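Local coordinates for protein CurF (Lyngbya majuscula, PDB 5DP2) that probably uses NADPH to form the cyclopropane ring of curacin A, as an unusual enoyl reductase of a polyketide synthase pathway, at residues Val48-Leu57 against Glu323-Ser331. Numbering follows the deposited sequence.
With NAP (NADP nicotinamide-adenine-dinucleotide phosphate), chain B.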
ATOM      1  N   VAL A  48       7.490   2.215  -5.133  1.00  5.63           N
ATOM      2  CA  VAL A  48       8.128   1.473  -4.058  1.00  6.27           C
ATOM      3  C   VAL A  48       7.160   1.369  -2.864  1.00  5.66           C
ATOM      4  O   VAL A  48       6.526   2.358  -2.498  1.00  9.09           O
ATOM      5  CB  VAL A  48       9.412   2.196  -3.575  1.00  7.52           C
ATOM      6  CG1 VAL A  48      10.162   1.328  -2.558  1.00  8.71           C
ATOM      7  CG2 VAL A  48      10.335   2.537  -4.729  1.00  8.65           C
ATOM      8  N   ASN A  49       7.044   0.194  -2.252  1.00  5.82           N
ATOM      9  CA  ASN A  49       6.251   0.028  -1.045  1.00  6.05           C
ATOM     10  C   ASN A  49       7.175  -0.207   0.148  1.00  6.27           C
ATOM     11  O   ASN A  49       8.267  -0.760   0.003  1.00  6.89           O
ATOM     12  CB  ASN A  49       5.242  -1.120  -1.213  1.00  7.54           C
ATOM     13  CG  ASN A  49       4.012  -0.654  -2.025  1.00  8.01           C
ATOM     14  OD1 ASN A  49       3.003  -0.172  -1.473  1.00  9.87           O
ATOM     15  ND2 ASN A  49       4.110  -0.695  -3.307  1.00  7.90           N
ATOM     16  N   PHE A  50       6.756   0.180   1.344  1.00  6.72           N
ATOM     17  CA  PHE A  50       7.617   0.075   2.505  1.00  7.30           C
ATOM     18  C   PHE A  50       8.029  -1.384   2.768  1.00  7.26           C
ATOM     19  O   PHE A  50       9.186  -1.634   3.147  1.00  8.45           O
ATOM     20  CB  PHE A  50       6.938   0.678   3.734  1.00  8.82           C
ATOM     21  CG  PHE A  50       7.853   0.872   4.892  1.00  9.96           C
ATOM     22  CD1 PHE A  50       8.860   1.854   4.837  1.00 12.56           C
ATOM     23  CD2 PHE A  50       7.731   0.089   6.014  1.00 11.59           C
ATOM     24  CE1 PHE A  50       9.717   2.044   5.918  1.00 14.81           C
ATOM     25  CE2 PHE A  50       8.562   0.295   7.113  1.00 15.14           C
ATOM     26  CZ  PHE A  50       9.558   1.267   7.056  1.00 16.18           C
ATOM     27  N   ARG A  51       7.123  -2.355   2.576  1.00  7.57           N
ATOM     28  CA  ARG A  51       7.478  -3.787   2.711  1.00  8.86           C
ATOM     29  C   ARG A  51       8.724  -4.126   1.935  1.00  7.34           C
ATOM     30  O   ARG A  51       9.535  -4.951   2.366  1.00  7.08           O
ATOM     31  CB  ARG A  51       6.305  -4.704   2.187  1.00  9.90           C
ATOM     32  CG  ARG A  51       6.626  -6.218   2.120  1.00  9.79           C
ATOM     33  CD  ARG A  51       6.784  -6.886   3.463  1.00 11.01           C
ATOM     34  NE  ARG A  51       5.507  -7.044   4.126  1.00 11.80           N
ATOM     35  CZ  ARG A  51       4.612  -8.042   3.958  1.00 10.23           C
ATOM     36  NH1 ARG A  51       4.838  -9.055   3.108  1.00 11.85           N
ATOM     37  NH2 ARG A  51       3.492  -7.997   4.652  1.00 12.15           N
ATOM     38  N   GLU A  52       8.848  -3.562   0.744  1.00  6.40           N
ATOM     39  CA  GLU A  52       9.974  -3.895  -0.137  1.00  6.44           C
ATOM     40  C   GLU A  52      11.293  -3.345   0.381  1.00  6.40           C
ATOM     41  O   GLU A  52      12.327  -3.979   0.184  1.00  6.90           O
ATOM     42  CB  GLU A  52       9.670  -3.412  -1.542  1.00  6.73           C
ATOM     43  CG  GLU A  52       8.470  -4.172  -2.125  1.00  7.72           C
ATOM     44  CD  GLU A  52       7.898  -3.629  -3.384  1.00  7.47           C
ATOM     45  OE1 GLU A  52       7.761  -2.391  -3.518  1.00  8.45           O
ATOM     46  OE2 GLU A  52       7.516  -4.468  -4.239  1.00 13.54           O
ATOM     47  N   VAL A  53      11.276  -2.182   1.029  1.00  7.23           N
ATOM     48  CA  VAL A  53      12.451  -1.705   1.760  1.00  7.90           C
ATOM     49  C   VAL A  53      12.828  -2.709   2.857  1.00  8.31           C
ATOM     50  O   VAL A  53      13.984  -3.118   2.964  1.00  9.50           O
ATOM     51  CB  VAL A  53      12.194  -0.284   2.338  1.00  8.91           C
ATOM     52  CG1 VAL A  53      13.343   0.152   3.225  1.00 11.80           C
ATOM     53  CG2 VAL A  53      11.975   0.728   1.218  1.00  9.80           C
ATOM     54  N   LEU A  54      11.845  -3.145   3.642  1.00  8.22           N
ATOM     55  CA  LEU A  54      12.109  -4.123   4.697  1.00  9.04           C
ATOM     56  C   LEU A  54      12.631  -5.428   4.099  1.00  8.50           C
ATOM     57  O   LEU A  54      13.487  -6.094   4.693  1.00  9.70           O
ATOM     58  CB  LEU A  54      10.839  -4.389   5.521  1.00 10.10           C
ATOM     59  CG  LEU A  54      10.181  -3.206   6.226  1.00 12.82           C
ATOM     60  CD1 LEU A  54       8.962  -3.699   6.993  1.00 15.31           C
ATOM     61  CD2 LEU A  54      11.174  -2.489   7.134  1.00 16.05           C
ATOM     62  N   ASN A  55      12.115  -5.801   2.925  1.00  7.42           N
ATOM     63  CA  ASN A  55      12.580  -7.031   2.269  1.00  7.31           C
ATOM     64  C   ASN A  55      14.062  -6.919   1.905  1.00  7.59           C
ATOM     65  O   ASN A  55      14.873  -7.823   2.215  1.00  8.66           O
ATOM     66  CB  ASN A  55      11.835  -7.277   0.944  1.00  6.65           C
ATOM     67  CG  ASN A  55      10.356  -7.639   1.052  1.00  6.37           C
ATOM     68  OD1 ASN A  55       9.638  -7.410   0.069  1.00  6.66           O
ATOM     69  ND2 ASN A  55       9.919  -8.233   2.147  1.00  6.97           N
ATOM     70  N   VAL A  56      14.460  -5.836   1.233  1.00  7.37           N
ATOM     71  CA  VAL A  56      15.859  -5.712   0.799  1.00  8.08           C
ATOM     72  C   VAL A  56      16.805  -5.720   2.007  1.00  9.09           C
ATOM     73  O   VAL A  56      17.878  -6.321   1.932  1.00 11.17           O
ATOM     74  CB  VAL A  56      16.084  -4.461  -0.065  1.00  7.96           C
ATOM     75  CG1 VAL A  56      17.560  -4.310  -0.426  1.00 10.05           C
ATOM     76  CG2 VAL A  56      15.261  -4.522  -1.349  1.00  8.59           C
ATOM     77  N   LEU A  57      16.400  -5.048   3.074  1.00  9.74           N
ATOM     78  CA  LEU A  57      17.225  -4.935   4.281  1.00 11.16           C
ATOM     79  C   LEU A  57      17.251  -6.196   5.126  1.00 11.77           C
ATOM     80  O   LEU A  57      18.046  -6.280   6.065  1.00 14.82           O
ATOM     81  CB  LEU A  57      16.729  -3.749   5.117  1.00 12.42           C
ATOM     82  CG  LEU A  57      16.911  -2.373   4.455  1.00 13.62           C
ATOM     83  CD1 LEU A  57      16.294  -1.308   5.343  1.00 15.92           C
ATOM     84  CD2 LEU A  57      18.366  -2.058   4.114  1.00 16.01           C
ATOM     85  N   GLU A 323      18.086   5.206  -5.147  1.00  9.42           N
ATOM     86  CA  GLU A 323      17.698   6.446  -4.492  1.00 10.03           C
ATOM     87  C   GLU A 323      16.187   6.510  -4.210  1.00  8.28           C
ATOM     88  O   GLU A 323      15.776   7.103  -3.207  1.00  8.81           O
ATOM     89  CB  GLU A 323      18.154   7.658  -5.275  1.00 12.42           C
ATOM     90  CG  GLU A 323      19.674   7.822  -5.241  1.00 17.45           C
ATOM     91  CD  GLU A 323      20.278   7.826  -3.823  1.00 24.39           C
ATOM     92  OE1 GLU A 323      19.728   8.460  -2.891  1.00 27.60           O
ATOM     93  OE2 GLU A 323      21.340   7.199  -3.620  1.00 38.50           O
ATOM     94  N   ALA A 324      15.357   5.922  -5.082  1.00  7.41           N
ATOM     95  CA  ALA A 324      13.920   5.878  -4.828  1.00  7.30           C
ATOM     96  C   ALA A 324      13.624   5.075  -3.546  1.00  6.79           C
ATOM     97  O   ALA A 324      12.849   5.486  -2.691  1.00  7.13           O
ATOM     98  CB  ALA A 324      13.214   5.256  -6.016  1.00  7.62           C
ATOM     99  N   PHE A 325      14.261   3.888  -3.421  1.00  6.82           N
ATOM    100  CA  PHE A 325      14.101   3.091  -2.222  1.00  7.15           C
ATOM    101  C   PHE A 325      14.621   3.839  -0.997  1.00  7.83           C
ATOM    102  O   PHE A 325      14.004   3.804   0.070  1.00  8.26           O
ATOM    103  CB  PHE A 325      14.805   1.719  -2.332  1.00  7.69           C
ATOM    104  CG  PHE A 325      13.994   0.608  -2.995  1.00  7.07           C
ATOM    105  CD1 PHE A 325      13.621   0.662  -4.322  1.00  6.99           C
ATOM    106  CD2 PHE A 325      13.658  -0.528  -2.281  1.00  7.33           C
ATOM    107  CE1 PHE A 325      12.899  -0.381  -4.905  1.00  7.40           C
ATOM    108  CE2 PHE A 325      12.951  -1.582  -2.852  1.00  8.02           C
ATOM    109  CZ  PHE A 325      12.582  -1.513  -4.187  1.00  7.73           C
ATOM    110  N   ARG A 326      15.759   4.530  -1.143  1.00  8.44           N
ATOM    111  CA  ARG A 326      16.327   5.283  -0.016  1.00  9.45           C
ATOM    112  C   ARG A 326      15.439   6.436   0.406  1.00  9.01           C
ATOM    113  O   ARG A 326      15.371   6.768   1.598  1.00 10.58           O
ATOM    114  CB  ARG A 326      17.719   5.806  -0.377  1.00 11.83           C
ATOM    115  CG  ARG A 326      18.813   4.789  -0.269  1.00 15.28           C
ATOM    116  CD  ARG A 326      20.147   5.381  -0.656  1.00 18.10           C
ATOM    117  NE  ARG A 326      21.162   4.374  -0.418  1.00 20.32           N
ATOM    118  CZ  ARG A 326      22.303   4.268  -1.085  1.00 23.61           C
ATOM    119  NH1 ARG A 326      22.610   5.154  -2.027  1.00 26.87           N
ATOM    120  NH2 ARG A 326      23.169   3.294  -0.792  1.00 25.01           N
ATOM    121  N   HIS A 327      14.748   7.048  -0.557  1.00  8.74           N
ATOM    122  CA  HIS A 327      13.851   8.172  -0.267  1.00  8.91           C
ATOM    123  C   HIS A 327      12.766   7.699   0.694  1.00  8.56           C
ATOM    124  O   HIS A 327      12.370   8.399   1.624  1.00 10.36           O
ATOM    125  CB  HIS A 327      13.292   8.717  -1.578  1.00  9.82           C
ATOM    126  CG  HIS A 327      12.608  10.042  -1.470  1.00 11.02           C
ATOM    127  ND1 HIS A 327      13.262  11.251  -1.534  1.00 14.10           N
ATOM    128  CD2 HIS A 327      11.287  10.335  -1.385  1.00 11.60           C
ATOM    129  CE1 HIS A 327      12.370  12.229  -1.477  1.00 14.64           C
ATOM    130  NE2 HIS A 327      11.166  11.696  -1.369  1.00 14.46           N
ATOM    131  N   LEU A 328      12.257   6.479   0.458  1.00  8.18           N
ATOM    132  CA  LEU A 328      11.247   5.881   1.339  1.00  8.07           C
ATOM    133  C   LEU A 328      11.863   5.416   2.659  1.00  8.04           C
ATOM    134  O   LEU A 328      11.308   5.683   3.728  1.00  9.21           O
ATOM    135  CB  LEU A 328      10.526   4.727   0.602  1.00  7.84           C
ATOM    136  CG  LEU A 328       9.349   4.143   1.358  1.00  8.11           C
ATOM    137  CD1 LEU A 328       8.338   5.176   1.835  1.00 10.29           C
ATOM    138  CD2 LEU A 328       8.696   3.085   0.499  1.00  9.02           C
ATOM    139  N   GLN A 329      13.033   4.779   2.605  1.00  8.53           N
ATOM    140  CA  GLN A 329      13.703   4.346   3.836  1.00  9.03           C
ATOM    141  C   GLN A 329      13.936   5.503   4.809  1.00  9.46           C
ATOM    142  O   GLN A 329      13.702   5.352   6.007  1.00 11.66           O
ATOM    143  CB  GLN A 329      15.043   3.725   3.489  1.00 10.02           C
ATOM    144  CG  GLN A 329      15.831   3.251   4.695  1.00 12.51           C
ATOM    145  CD  GLN A 329      17.291   2.943   4.390  1.00 14.76           C
ATOM    146  OE1 GLN A 329      17.863   3.443   3.408  1.00 17.26           O
ATOM    147  NE2 GLN A 329      17.906   2.136   5.238  1.00 18.67           N
ATOM    148  N   HIS A 330      14.409   6.634   4.284  1.00  9.13           N
ATOM    149  CA  HIS A 330      14.686   7.831   5.090  1.00 10.61           C
ATOM    150  C   HIS A 330      13.451   8.694   5.317  1.00 10.50           C
ATOM    151  O   HIS A 330      13.534   9.719   5.974  1.00 12.11           O
ATOM    152  CB  HIS A 330      15.806   8.648   4.440  1.00 11.80           C
ATOM    153  CG  HIS A 330      17.131   7.965   4.423  1.00 13.46           C
ATOM    154  ND1 HIS A 330      17.549   7.110   5.421  1.00 16.75           N
ATOM    155  CD2 HIS A 330      18.119   7.991   3.506  1.00 17.11           C
ATOM    156  CE1 HIS A 330      18.738   6.632   5.109  1.00 16.91           C
ATOM    157  NE2 HIS A 330      19.112   7.167   3.962  1.00 19.57           N
ATOM    158  N   SER A 331      12.312   8.248   4.782  1.00  9.92           N
ATOM    159  CA  SER A 331      11.024   8.849   5.005  1.00 10.52           C
ATOM    160  C   SER A 331      10.985  10.307   4.634  1.00 10.22           C
ATOM    161  O   SER A 331      10.548  11.156   5.417  1.00 11.99           O
ATOM    162  CB  SER A 331      10.578   8.649   6.431  1.00 11.88           C
ATOM    163  OG  SER A 331       9.180   8.604   6.424  1.00 14.29           O
TER
HETATM  164  PA  NAP B 401       4.649   4.666   4.109  0.91  5.73           P
HETATM  165  O1A NAP B 401       4.687   5.572   2.927  0.91  5.89           O
HETATM  166  O2A NAP B 401       3.543   4.798   5.091  0.91  7.21           O
HETATM  167  O5B NAP B 401       6.068   4.787   4.833  0.91  6.09           O
HETATM  168  C5B NAP B 401       6.260   4.316   6.174  0.91  6.88           C
HETATM  169  C4B NAP B 401       5.660   5.237   7.214  0.91  6.87           C
HETATM  170  O4B NAP B 401       6.064   4.788   8.486  0.91  8.01           O
HETATM  171  C3B NAP B 401       6.071   6.674   7.077  0.91  7.47           C
HETATM  172  O3B NAP B 401       4.904   7.443   6.776  0.91  8.85           O
HETATM  173  C2B NAP B 401       6.675   7.059   8.441  0.91  6.26           C
HETATM  174  O2B NAP B 401       6.242   8.248   9.037  0.91  6.50           O
HETATM  175  C1B NAP B 401       6.206   5.938   9.347  0.91  6.89           C
HETATM  176  N9A NAP B 401       7.164   5.545  10.372  0.91  7.20           N
HETATM  177  C8A NAP B 401       8.202   4.650  10.235  0.91  9.94           C
HETATM  178  N7A NAP B 401       8.881   4.527  11.400  0.91 11.23           N
HETATM  179  C5A NAP B 401       8.269   5.333  12.279  0.91  8.87           C
HETATM  180  C6A NAP B 401       8.470   5.658  13.654  0.91 10.50           C
HETATM  181  N6A NAP B 401       9.479   5.085  14.340  0.91 14.12           N
HETATM  182  N1A NAP B 401       7.642   6.522  14.228  0.91 10.48           N
HETATM  183  C2A NAP B 401       6.652   7.070  13.516  0.91  8.65           C
HETATM  184  N3A NAP B 401       6.362   6.844  12.232  0.91  6.87           N
HETATM  185  C4A NAP B 401       7.177   5.998  11.622  0.91  6.92           C
HETATM  186  O3  NAP B 401       4.697   3.134   3.616  0.91  5.81           O
HETATM  187  PN  NAP B 401       3.530   2.221   3.010  0.91  5.26           P
HETATM  188  O1N NAP B 401       4.131   1.398   1.938  0.91  5.57           O
HETATM  189  O2N NAP B 401       2.318   3.049   2.695  0.91  6.92           O
HETATM  190  O5D NAP B 401       3.240   1.266   4.217  0.91  7.01           O
HETATM  191  C5D NAP B 401       2.660   1.819   5.421  0.91  8.65           C
HETATM  192  C4D NAP B 401       2.827   0.813   6.588  0.91  8.42           C
HETATM  193  O4D NAP B 401       1.819  -0.156   6.465  0.91  9.49           O
HETATM  194  C3D NAP B 401       4.147   0.033   6.580  0.91  9.11           C
HETATM  195  O3D NAP B 401       4.458  -0.318   7.934  0.91 12.73           O
HETATM  196  C2D NAP B 401       3.822  -1.176   5.740  0.91  9.79           C
HETATM  197  O2D NAP B 401       4.687  -2.267   6.070  0.91 14.82           O
HETATM  198  C1D NAP B 401       2.385  -1.430   6.111  0.91  8.87           C
HETATM  199  N1N NAP B 401       1.440  -1.976   5.112  0.91  8.67           N
HETATM  200  C2N NAP B 401       0.728  -3.087   5.406  0.91  8.23           C
HETATM  201  C3N NAP B 401      -0.187  -3.642   4.517  0.91  8.37           C
HETATM  202  C7N NAP B 401      -0.948  -4.867   4.894  0.91  8.67           C
HETATM  203  O7N NAP B 401      -1.561  -5.391   3.989  0.91 11.10           O
HETATM  204  N7N NAP B 401      -0.916  -5.297   6.184  0.91  9.26           N
HETATM  205  C4N NAP B 401      -0.379  -3.029   3.274  0.91  9.36           C
HETATM  206  C5N NAP B 401       0.361  -1.887   2.995  0.91  9.48           C
HETATM  207  C6N NAP B 401       1.268  -1.366   3.926  0.91  9.50           C
HETATM  208  P2B NAP B 401       6.703   9.709   8.579  0.91  6.51           P
HETATM  209  O1X NAP B 401       6.093   9.945   7.204  0.91  6.19           O
HETATM  210  O2X NAP B 401       6.118  10.586   9.650  0.91  6.96           O
HETATM  211  O3X NAP B 401       8.212   9.701   8.538  0.91  7.91           O
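Val48 lays CG1 over the face of the Phe325 ring, 3.7 Å from the centroid and 3° off the normal, a CH-pi contact. Its other methyl, CG2, lies past the rim, 3.8 Å from Phe325 CD1. With CG beside its backbone N (chi1 -85°), Phe325 reaches across to helix 50-57, where Glu52 O lies at the ring edge and Val53 CG2 and Val56 CG2 come in obliquely. Cutting Phe325 back to an alanine would probably open a gap beneath Val48 and leave the methyls of all three valines without their aromatic partner. One turn on, Leu328 points CD2 at the start of the other helix, 3.6 Å from Phe50 N. The two helices cross at -105°, on the catalytic-domain side of the cleft of this medium-chain dehydrogenase/reductase fold, opposite the Rossmann domain, and both touch NADP. Phe50 N gives a nearly straight bond of 3.0 Å to phosphate oxygen O1N, while NADP C5B rests over one face of the Phe50 ring and Leu328 CG meets its edge. Ser331, the positive-phi residue of the Schellman motif closing helix 321-329, donates from OG to O3X of the 2'-phosphate at 2.6 Å, and Lys194 NZ hydrogen-bonds both Ser331 O and NADP.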